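Local atomic coordinates of beta-galactosidase (Trichoderma reesei, PDB entry 3OG2), a protein that probably hydrolyses terminal non-reducing beta-D-galactose residues in beta-D-galactosides, as a glycoprotein of glycoside hydrolase family 35. Residues A[593-597]-A[598-602]; A[624-628]-A[629-633]; A[33-37]-A[38-42]; A[540-544]-A[545-549]. All coordinates share one frame; numbering follows the deposited sequence. Where two conformers were deposited one is given.

Interaction 1: A[593-597]-A[598-602]; sequences VAIKG and NALSV
Val-593 touches both Leu-600 and Val-602 on one face of a tight beta hairpin, the face that also carries Ile-595. The strands run antiparallel and are joined by a type II' turn from Lys-596 to Ala-599. The two valines lie side by side and point the same way, with CG1 of Val-593 4.1 Å from CG2 of Val-602. CB of Val-593 also meets CD1 of Leu-600, at 4.0 Å. The leucine keeps CG opposite its own backbone N (chi1 174°), and its CD1 branch leans over toward the first strand. Ile-584 touches both valines from a nearby strand, and Leu-624 packs on Leu-600 and Val-602. The apolar face is therefore shared with the rest of the sheet. Ile-595 lies closer to the turn and sends CD1 toward the same methyl of Leu-600. That approach is doubtful, because it is tighter than normal contact and Ile-595 has two conformers.

The backbone bonds run beneath these side chains. Ala-594 and Ser-601 are a hydrogen-bonded pair. Ser-601 N reaches Ala-594 O at 2.8 Å in a nearly straight bond (175°), and Ala-594 N returns to Ser-601 O at 2.9 Å. Val-593 CA adds a CA-H...O contact to Ser-601 O at 3.2 Å. Lys-596 N donates to Ala-599 O at 2.9 Å. Gly-597 takes the turn position with positive phi. Asn-598 follows, and its backbone bonds to Ser-622 and Lys-623. The turn closes where Ala-599 N donates to Lys-596 O at 3.0 Å, and CB of Ala-599 rests 3.5 Å from that same oxygen.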
loop_
_atom_site.group_PDB
_atom_site.type_symbol
_atom_site.label_atom_id
_atom_site.label_comp_id
_atom_site.label_asym_id
_atom_site.label_seq_id
_atom_site.Cartn_x
_atom_site.Cartn_y
_atom_site.Cartn_z
ATOM N N VAL A 593 -21.677 -8.744 9.421
ATOM C CA VAL A 593 -23.008 -9.132 9.875
ATOM C C VAL A 593 -22.912 -9.474 11.357
ATOM O O VAL A 593 -21.825 -9.847 11.879
ATOM C CB VAL A 593 -23.575 -10.336 9.100
ATOM C CG1 VAL A 593 -23.748 -9.940 7.632
ATOM C CG2 VAL A 593 -22.680 -11.566 9.288
ATOM N N ALA A 594 -24.055 -9.370 12.029
ATOM C CA ALA A 594 -24.126 -9.778 13.435
ATOM C C ALA A 594 -25.560 -10.239 13.680
ATOM O O ALA A 594 -26.517 -9.784 13.022
ATOM C CB ALA A 594 -23.733 -8.652 14.377
ATOM N N ILE A 595 -25.674 -11.156 14.648
ATOM C CA ILE A 595 -26.982 -11.623 15.057
ATOM C C ILE A 595 -27.283 -11.061 16.439
ATOM O O ILE A 595 -26.441 -11.147 17.330
ATOM C CB ILE A 595 -27.107 -13.155 15.160
ATOM C CG1 ILE A 595 -27.055 -13.896 13.823
ATOM C CG2 ILE A 595 -28.373 -13.498 15.936
ATOM C CD1 ILE A 595 -27.756 -13.146 12.705
ATOM N N LYS A 596 -28.471 -10.522 16.619
ATOM C CA LYS A 596 -28.850 -10.115 17.978
ATOM C C LYS A 596 -30.319 -10.504 18.121
ATOM O O LYS A 596 -31.196 -9.968 17.426
ATOM C CB LYS A 596 -28.645 -8.638 18.263
ATOM C CG LYS A 596 -29.386 -8.259 19.546
ATOM C CD LYS A 596 -28.452 -7.856 20.666
ATOM C CE LYS A 596 -29.219 -7.730 21.983
ATOM N NZ LYS A 596 -30.100 -6.537 22.062
ATOM N N GLY A 597 -30.571 -11.475 18.981
ATOM C CA GLY A 597 -31.922 -12.005 19.093
ATOM C C GLY A 597 -32.339 -12.660 17.779
ATOM O O GLY A 597 -31.681 -13.475 17.142
ATOM N N ASN A 598 -33.533 -12.267 17.334
ATOM C CA ASN A 598 -34.056 -12.748 16.063
ATOM C C ASN A 598 -33.649 -11.859 14.890
ATOM O O ASN A 598 -34.297 -11.986 13.846
ATOM C CB ASN A 598 -35.582 -12.814 16.165
ATOM C CG ASN A 598 -36.296 -11.507 16.411
ATOM O OD1 ASN A 598 -37.540 -11.519 16.636
ATOM N ND2 ASN A 598 -35.692 -10.333 16.411
ATOM N N ALA A 599 -32.667 -10.970 15.055
ATOM C CA ALA A 599 -32.340 -10.011 13.975
ATOM C C ALA A 599 -30.951 -10.230 13.404
ATOM O O ALA A 599 -29.979 -10.433 14.105
ATOM C CB ALA A 599 -32.485 -8.608 14.528
ATOM N N LEU A 600 -30.892 -10.189 12.081
ATOM C CA LEU A 600 -29.616 -10.138 11.374
ATOM C C LEU A 600 -29.318 -8.687 11.028
ATOM O O LEU A 600 -30.134 -8.035 10.354
ATOM C CB LEU A 600 -29.715 -10.945 10.089
ATOM C CG LEU A 600 -28.487 -10.871 9.157
ATOM C CD1 LEU A 600 -27.302 -11.582 9.783
ATOM C CD2 LEU A 600 -28.774 -11.458 7.781
ATOM N N SER A 601 -28.180 -8.181 11.481
ATOM C CA SER A 601 -27.781 -6.792 11.277
ATOM C C SER A 601 -26.627 -6.768 10.299
ATOM O O SER A 601 -25.629 -7.453 10.555
ATOM C CB SER A 601 -27.365 -6.235 12.642
ATOM O OG SER A 601 -26.970 -4.881 12.585
ATOM N N VAL A 602 -26.712 -6.025 9.232
ATOM C CA VAL A 602 -25.680 -5.954 8.217
ATOM C C VAL A 602 -25.099 -4.528 8.217
ATOM O O VAL A 602 -25.884 -3.573 8.206
ATOM C CB VAL A 602 -26.305 -6.263 6.850
ATOM C CG1 VAL A 602 -25.220 -6.249 5.769
ATOM C CG2 VAL A 602 -27.059 -7.598 6.867
#

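Interaction 2: A[624-628]-A[629-633]; sequences LAVNG and KELGY
Leu-631 packs against Leu-624 and Val-626 on the tight face of this contact. Its CG sits between the backbone N and the carbonyl carbon (chi1 77°), and CD2 is the branch that turns to the first strand. CD2 of Leu-631 lies 3.7 Å from CD2 of Leu-624 and 3.9 Å from CG2 of Val-626. The two leucines run side by side. The Tyr-633 ring meets Leu-624 obliquely, with CD2 of Tyr-633 4.0 Å from CB of Leu-624. Trp-641 stacks with this ring, and Ser-622 O is hydrogen-bonded to its OH.

The other side is looser and wetter. Glu-630 is exposed there, opposite the small Ala-625. One water links three groups across the strands. It accepts from Leu-624 N at 2.9 Å, and donates to Glu-630 OE2 at 2.8 Å and to Leu-631 O at 2.7 Å. The carboxylate is thus tied to the backbone through solvent.

Val-626 and Lys-629 exchange two backbone bonds, each 3.0 Å between N and O. Asn-627 and Gly-628 fill the turn with positive phi, and Asn-627 ND2 is hydrogen-bonded to Ala-604 O of the neighbouring strand. This is a two-residue beta hairpin with a type I' turn.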
loop_
_atom_site.group_PDB
_atom_site.type_symbol
_atom_site.label_atom_id
_atom_site.label_comp_id
_atom_site.label_asym_id
_atom_site.label_seq_id
_atom_site.Cartn_x
_atom_site.Cartn_y
_atom_site.Cartn_z
ATOM N N LEU A 624 -34.476 -8.128 9.814
ATOM C CA LEU A 624 -33.314 -7.610 9.086
ATOM C C LEU A 624 -33.060 -6.147 9.437
ATOM O O LEU A 624 -34.000 -5.361 9.540
ATOM C CB LEU A 624 -33.573 -7.772 7.594
ATOM C CG LEU A 624 -32.402 -7.296 6.728
ATOM C CD1 LEU A 624 -31.153 -8.185 6.912
ATOM C CD2 LEU A 624 -32.856 -7.272 5.281
ATOM N N ALA A 625 -31.797 -5.798 9.599
ATOM C CA ALA A 625 -31.450 -4.389 9.679
ATOM C C ALA A 625 -30.233 -4.145 8.777
ATOM O O ALA A 625 -29.360 -5.031 8.692
ATOM C CB ALA A 625 -31.097 -3.954 11.103
ATOM N N VAL A 626 -30.172 -2.967 8.175
ATOM C CA VAL A 626 -29.013 -2.546 7.358
ATOM C C VAL A 626 -28.529 -1.206 7.932
ATOM O O VAL A 626 -29.337 -0.290 8.020
ATOM C CB VAL A 626 -29.328 -2.486 5.856
ATOM C CG1 VAL A 626 -28.167 -1.924 5.054
ATOM C CG2 VAL A 626 -29.718 -3.883 5.327
ATOM N N ASN A 627 -27.311 -1.125 8.358
ATOM C CA ASN A 627 -26.730 0.129 8.906
ATOM C C ASN A 627 -27.631 0.707 9.979
ATOM O O ASN A 627 -27.896 1.895 10.042
ATOM C CB ASN A 627 -26.456 1.154 7.820
ATOM C CG ASN A 627 -25.419 0.604 6.848
ATOM O OD1 ASN A 627 -24.717 -0.339 7.125
ATOM N ND2 ASN A 627 -25.328 1.246 5.671
ATOM N N GLY A 628 -28.102 -0.208 10.825
ATOM C CA GLY A 628 -28.848 0.216 12.008
ATOM C C GLY A 628 -30.315 0.485 11.729
ATOM O O GLY A 628 -30.998 0.901 12.674
ATOM N N LYS A 629 -30.826 0.296 10.531
ATOM C CA LYS A 629 -32.211 0.626 10.249
ATOM C C LYS A 629 -32.946 -0.665 9.893
ATOM O O LYS A 629 -32.575 -1.377 8.948
ATOM C CB LYS A 629 -32.285 1.588 9.057
ATOM C CG LYS A 629 -31.756 3.007 9.152
ATOM C CD LYS A 629 -31.888 3.754 7.832
ATOM C CE LYS A 629 -33.291 4.107 7.376
ATOM N NZ LYS A 629 -33.412 4.478 5.923
ATOM N N GLU A 630 -33.990 -0.996 10.647
ATOM C CA GLU A 630 -34.751 -2.202 10.348
ATOM C C GLU A 630 -35.431 -2.033 8.990
ATOM O O GLU A 630 -35.823 -0.937 8.633
ATOM C CB GLU A 630 -35.783 -2.508 11.450
ATOM C CG GLU A 630 -36.124 -4.004 11.407
ATOM C CD GLU A 630 -37.515 -4.396 11.827
ATOM O OE1 GLU A 630 -37.989 -3.737 12.789
ATOM O OE2 GLU A 630 -38.129 -5.338 11.258
ATOM N N LEU A 631 -35.596 -3.124 8.284
ATOM C CA LEU A 631 -36.426 -3.100 7.076
ATOM C C LEU A 631 -36.969 -4.455 6.705
ATOM O O LEU A 631 -36.478 -5.500 7.089
ATOM C CB LEU A 631 -35.676 -2.521 5.903
ATOM C CG LEU A 631 -34.645 -3.436 5.214
ATOM C CD1 LEU A 631 -34.197 -2.712 3.979
ATOM C CD2 LEU A 631 -33.539 -3.765 6.197
ATOM N N GLY A 632 -38.070 -4.341 5.980
ATOM C CA GLY A 632 -38.705 -5.565 5.504
ATOM C C GLY A 632 -37.977 -6.150 4.333
ATOM O O GLY A 632 -36.989 -5.639 3.793
ATOM N N TYR A 633 -38.508 -7.274 3.910
ATOM C CA TYR A 633 -37.877 -8.005 2.809
ATOM C C TYR A 633 -38.926 -8.905 2.154
ATOM O O TYR A 633 -39.933 -9.236 2.776
ATOM C CB TYR A 633 -36.676 -8.833 3.332
ATOM C CG TYR A 633 -37.036 -9.711 4.508
ATOM C CD1 TYR A 633 -37.608 -10.961 4.338
ATOM C CD2 TYR A 633 -36.828 -9.254 5.805
ATOM C CE1 TYR A 633 -37.938 -11.735 5.418
ATOM C CE2 TYR A 633 -37.183 -10.051 6.899
ATOM C CZ TYR A 633 -37.730 -11.294 6.696
ATOM O OH TYR A 633 -38.095 -12.080 7.779
HETATM O O HOH W 1 -37.116 -6.984 9.285
#

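Interaction 3: A[33-37]-A[38-42]; sequences LFVHG and ERVVI
Phe-34 and Arg-39 lie side by side, and their flat groups are the main side-chain contact. CG of Arg-39 makes a CH-pi contact over one face of the Phe-34 ring, 3.8 Å from the centroid and 24° off the normal. Farther out, CZ of Phe-34 lies over the centre of the guanidinium, 3.3 Å from CZ of Arg-39. The two planes are 46° apart, and the ring meets the cation chiefly through CZ and CE1. The guanidinium is fixed by a salt bridge from NH2 to Asp-29 and by a hydrogen bond between NH1 and Ser-32 OG.

Apolar packing lies on the opposite face. CD2 of Leu-33 meets CG1 of Ile-42 at 3.8 Å.

Backbone bonds define a beta hairpin with a type I' turn at His-36 and Gly-37. Val-35 N donates to Glu-38 O at 2.9 Å, and Glu-38 N returns to Val-35 O at 3.0 Å. Strand 38-47 then runs on into the parallel sheet of the TIM barrel.

Two waters add bridges. One joins Leu-33 N to Val-40 O. The other donates to Val-35 O and, at 2.7 Å, to Glu-38 OE1. The extended Glu-38 side chain also accepts from the backbone N of Leu-576 at OE1 and of Met-577 at OE2.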
loop_
_atom_site.group_PDB
_atom_site.type_symbol
_atom_site.label_atom_id
_atom_site.label_comp_id
_atom_site.label_asym_id
_atom_site.label_seq_id
_atom_site.Cartn_x
_atom_site.Cartn_y
_atom_site.Cartn_z
ATOM N N LEU A 33 0.735 -23.302 7.099
ATOM C CA LEU A 33 0.588 -22.933 8.501
ATOM C C LEU A 33 -0.590 -23.634 9.120
ATOM O O LEU A 33 -1.574 -24.018 8.463
ATOM C CB LEU A 33 0.419 -21.392 8.492
ATOM C CG LEU A 33 1.044 -20.629 9.604
ATOM C CD1 LEU A 33 2.577 -20.713 9.482
ATOM C CD2 LEU A 33 0.594 -19.198 9.594
ATOM N N PHE A 34 -0.529 -23.753 10.425
ATOM C CA PHE A 34 -1.664 -24.120 11.269
ATOM C C PHE A 34 -1.860 -23.017 12.293
ATOM O O PHE A 34 -0.855 -22.571 12.910
ATOM C CB PHE A 34 -1.395 -25.420 12.021
ATOM C CG PHE A 34 -1.272 -26.713 11.242
ATOM C CD1 PHE A 34 -0.207 -26.921 10.388
ATOM C CD2 PHE A 34 -2.231 -27.717 11.379
ATOM C CE1 PHE A 34 -0.060 -28.098 9.652
ATOM C CE2 PHE A 34 -2.033 -28.917 10.683
ATOM C CZ PHE A 34 -0.950 -29.140 9.876
ATOM N N VAL A 35 -3.082 -22.575 12.490
ATOM C CA VAL A 35 -3.397 -21.586 13.499
ATOM C C VAL A 35 -4.417 -22.231 14.438
ATOM O O VAL A 35 -5.493 -22.660 13.975
ATOM C CB VAL A 35 -3.903 -20.266 12.843
ATOM C CG1 VAL A 35 -4.350 -19.297 13.976
ATOM C CG2 VAL A 35 -2.879 -19.616 11.939
ATOM N N HIS A 36 -4.091 -22.339 15.729
ATOM C CA HIS A 36 -4.926 -23.053 16.679
ATOM C C HIS A 36 -5.238 -24.460 16.142
ATOM O O HIS A 36 -6.325 -24.988 16.353
ATOM C CB HIS A 36 -6.210 -22.288 16.978
ATOM C CG HIS A 36 -6.076 -20.965 17.664
ATOM N ND1 HIS A 36 -5.553 -20.863 18.940
ATOM C CD2 HIS A 36 -6.373 -19.680 17.349
ATOM C CE1 HIS A 36 -5.541 -19.596 19.362
ATOM N NE2 HIS A 36 -6.040 -18.852 18.403
ATOM N N GLY A 37 -4.259 -25.094 15.477
ATOM C CA GLY A 37 -4.444 -26.490 15.084
ATOM C C GLY A 37 -5.180 -26.627 13.768
ATOM O O GLY A 37 -5.357 -27.796 13.337
ATOM N N GLU A 38 -5.574 -25.560 13.107
ATOM C CA GLU A 38 -6.348 -25.610 11.887
ATOM C C GLU A 38 -5.438 -25.263 10.718
ATOM O O GLU A 38 -4.818 -24.185 10.752
ATOM C CB GLU A 38 -7.498 -24.566 11.956
ATOM C CG GLU A 38 -8.343 -24.565 10.686
ATOM C CD GLU A 38 -9.358 -23.447 10.595
ATOM O OE1 GLU A 38 -9.359 -22.491 11.397
ATOM O OE2 GLU A 38 -10.235 -23.546 9.689
ATOM N N ARG A 39 -5.382 -26.110 9.702
ATOM C CA ARG A 39 -4.663 -25.714 8.488
ATOM C C ARG A 39 -5.344 -24.514 7.849
ATOM O O ARG A 39 -6.595 -24.473 7.803
ATOM C CB ARG A 39 -4.682 -26.833 7.439
ATOM C CG ARG A 39 -3.754 -28.005 7.776
ATOM C CD ARG A 39 -3.670 -28.848 6.503
ATOM N NE ARG A 39 -2.789 -30.006 6.721
ATOM C CZ ARG A 39 -1.465 -29.988 6.682
ATOM N NH1 ARG A 39 -0.808 -28.816 6.450
ATOM N NH2 ARG A 39 -0.814 -31.131 6.886
ATOM N N VAL A 40 -4.569 -23.596 7.303
ATOM C CA VAL A 40 -5.153 -22.400 6.679
ATOM C C VAL A 40 -4.307 -22.020 5.479
ATOM O O VAL A 40 -3.090 -22.246 5.465
ATOM C CB VAL A 40 -5.286 -21.285 7.715
ATOM C CG1 VAL A 40 -3.926 -20.923 8.357
ATOM C CG2 VAL A 40 -5.921 -20.015 7.129
ATOM N N VAL A 41 -4.933 -21.446 4.462
ATOM C CA VAL A 41 -4.242 -20.728 3.415
ATOM C C VAL A 41 -4.147 -19.296 3.914
ATOM O O VAL A 41 -5.213 -18.647 4.090
ATOM C CB VAL A 41 -4.967 -20.794 2.063
ATOM C CG1 VAL A 41 -4.259 -19.879 1.037
ATOM C CG2 VAL A 41 -5.061 -22.207 1.555
ATOM N N ILE A 42 -2.955 -18.788 4.192
ATOM C CA ILE A 42 -2.801 -17.373 4.572
ATOM C C ILE A 42 -2.845 -16.548 3.287
ATOM O O ILE A 42 -2.010 -16.711 2.382
ATOM C CB ILE A 42 -1.484 -17.160 5.320
ATOM C CG1 ILE A 42 -1.482 -17.901 6.664
ATOM C CG2 ILE A 42 -1.180 -15.668 5.450
ATOM C CD1 ILE A 42 -2.547 -17.362 7.621
HETATM O O HOH W 2 -0.494 -21.484 5.325
HETATM O O HOH W 3 -7.977 -21.426 13.466
#

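Interaction 4: A[540-544]-A[545-549]; sequences VQLGS and LVIYM
Gln-541 carries the flat group here, a side-chain amide whose stem passes Val-546. CG of Gln-541 is 4.2 Å from CG2 of Val-546, a light contact. The pair faces one side of a beta hairpin built on a type II' turn from Leu-542 to Leu-545. Gln-541 is extended, with CG opposite the backbone N (chi1 178°), and this carries the amide along to the turn. There Gln-541 NE2 donates to Gly-543 O at 2.8 Å. The carbonyl oxygen lies a little off the amide plane, tilted by 18°. This bond ties the strand to its own turn.

The other face holds Val-540, Leu-542, Leu-545 and Ile-547, all buried. Val-497 touches Leu-542 and Leu-545 from strand 492-497. Leu-542 CD1 also approaches Ile-547 CD1, though the isoleucine has two conformers and the spacing is doubtful.

Four backbone bonds hold the strands. Ile-547 N reaches Val-540 O at 2.9 Å and is almost straight, at 174°. Val-540 N donates back to Ile-547 O at 3.1 Å. Leu-542 N meets Leu-545 O at 2.8 Å, and Leu-545 N closes the turn on Leu-542 O at 3.0 Å. At the end away from the turn, Met-549 reaches over to the first strand. Its chain turns about the CG-SD bond, and CE of Met-549 settles 3.6 Å from CG2 of Val-540.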
loop_
_atom_site.group_PDB
_atom_site.type_symbol
_atom_site.label_atom_id
_atom_site.label_comp_id
_atom_site.label_asym_id
_atom_site.label_seq_id
_atom_site.Cartn_x
_atom_site.Cartn_y
_atom_site.Cartn_z
ATOM N N VAL A 540 -30.517 -24.082 -9.603
ATOM C CA VAL A 540 -31.045 -25.434 -9.580
ATOM C C VAL A 540 -30.931 -25.998 -8.162
ATOM O O VAL A 540 -29.922 -25.792 -7.477
ATOM C CB VAL A 540 -30.295 -26.364 -10.574
ATOM C CG1 VAL A 540 -30.787 -27.816 -10.435
ATOM C CG2 VAL A 540 -30.458 -25.843 -11.992
ATOM N N GLN A 541 -31.970 -26.701 -7.741
ATOM C CA GLN A 541 -31.983 -27.385 -6.456
ATOM C C GLN A 541 -31.888 -28.900 -6.675
ATOM O O GLN A 541 -32.655 -29.471 -7.461
ATOM C CB GLN A 541 -33.273 -27.073 -5.701
ATOM C CG GLN A 541 -33.275 -27.840 -4.376
ATOM C CD GLN A 541 -34.463 -27.474 -3.526
ATOM O OE1 GLN A 541 -35.323 -26.751 -4.030
ATOM N NE2 GLN A 541 -34.523 -27.959 -2.282
ATOM N N LEU A 542 -30.924 -29.534 -6.027
ATOM C CA LEU A 542 -30.724 -30.975 -6.036
ATOM C C LEU A 542 -30.825 -31.492 -4.613
ATOM O O LEU A 542 -29.884 -31.421 -3.823
ATOM C CB LEU A 542 -29.379 -31.361 -6.645
ATOM C CG LEU A 542 -28.969 -30.758 -7.989
ATOM C CD1 LEU A 542 -27.553 -31.187 -8.346
ATOM C CD2 LEU A 542 -29.954 -31.150 -9.075
ATOM N N GLY A 543 -31.951 -32.040 -4.213
ATOM C CA GLY A 543 -32.089 -32.389 -2.801
ATOM C C GLY A 543 -32.020 -31.106 -1.993
ATOM O O GLY A 543 -32.731 -30.135 -2.236
ATOM N N SER A 544 -31.116 -31.100 -0.998
ATOM C CA SER A 544 -30.931 -29.923 -0.172
ATOM C C SER A 544 -29.747 -29.063 -0.640
ATOM O O SER A 544 -29.421 -28.091 0.048
ATOM C CB SER A 544 -30.753 -30.268 1.310
ATOM O OG SER A 544 -29.558 -30.975 1.558
ATOM N N LEU A 545 -29.171 -29.380 -1.773
ATOM C CA LEU A 545 -28.109 -28.557 -2.391
ATOM C C LEU A 545 -28.734 -27.576 -3.376
ATOM O O LEU A 545 -29.519 -27.958 -4.230
ATOM C CB LEU A 545 -27.136 -29.497 -3.114
ATOM C CG LEU A 545 -26.007 -28.769 -3.886
ATOM C CD1 LEU A 545 -25.104 -27.977 -2.955
ATOM C CD2 LEU A 545 -25.214 -29.730 -4.731
ATOM N N VAL A 546 -28.421 -26.299 -3.246
ATOM C CA VAL A 546 -28.894 -25.266 -4.174
ATOM C C VAL A 546 -27.671 -24.636 -4.819
ATOM O O VAL A 546 -26.780 -24.184 -4.108
ATOM C CB VAL A 546 -29.718 -24.212 -3.451
ATOM C CG1 VAL A 546 -30.161 -23.206 -4.502
ATOM C CG2 VAL A 546 -30.866 -24.882 -2.696
ATOM N N ILE A 547 -27.642 -24.691 -6.154
ATOM C CA ILE A 547 -26.509 -24.129 -6.887
ATOM C C ILE A 547 -26.966 -22.863 -7.620
ATOM O O ILE A 547 -27.948 -22.930 -8.369
ATOM C CB ILE A 547 -25.862 -25.133 -7.857
ATOM C CG1 ILE A 547 -25.682 -26.507 -7.212
ATOM C CG2 ILE A 547 -24.539 -24.553 -8.344
ATOM C CD1 ILE A 547 -26.659 -27.585 -7.670
ATOM N N TYR A 548 -26.234 -21.788 -7.352
ATOM C CA TYR A 548 -26.443 -20.503 -8.025
ATOM C C TYR A 548 -25.364 -20.368 -9.058
ATOM O O TYR A 548 -24.163 -20.428 -8.711
ATOM C CB TYR A 548 -26.355 -19.372 -7.009
ATOM C CG TYR A 548 -27.415 -19.393 -5.940
ATOM C CD1 TYR A 548 -27.355 -20.310 -4.885
ATOM C CD2 TYR A 548 -28.489 -18.516 -5.928
ATOM C CE1 TYR A 548 -28.310 -20.349 -3.894
ATOM C CE2 TYR A 548 -29.465 -18.552 -4.927
ATOM C CZ TYR A 548 -29.382 -19.478 -3.912
ATOM O OH TYR A 548 -30.324 -19.507 -2.896
ATOM N N MET A 549 -25.742 -20.213 -10.331
ATOM C CA MET A 549 -24.815 -20.184 -11.463
ATOM C C MET A 549 -24.840 -18.784 -12.053
ATOM O O MET A 549 -25.888 -18.422 -12.625
ATOM C CB MET A 549 -25.251 -21.221 -12.477
ATOM C CG MET A 549 -24.977 -22.668 -12.004
ATOM S SD MET A 549 -26.004 -23.845 -12.933
ATOM C CE MET A 549 -27.437 -23.839 -11.874
#

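How the interactions relate
All four contacts are two-residue beta hairpins. Along the chain they come in the order interaction 3, 4, 1, 2. Interactions 1 and 2 touch, with centres 10 Å apart, and belong to one mixed sheet in which strands 599-605 and 623-626 are parallel neighbours. Val-602 N and O probably bond to Ala-625 O and Asn-627 N, so the two hairpins form a continuous part of that sheet. Interaction 4 lies in a separate mixed sheet, its nearest atoms about 13 Å from either. Interaction 3 leads into the TIM barrel, with its centre about 28 Å from that of interaction 1. The hairpins thus sample three domains of a multidomain enzyme.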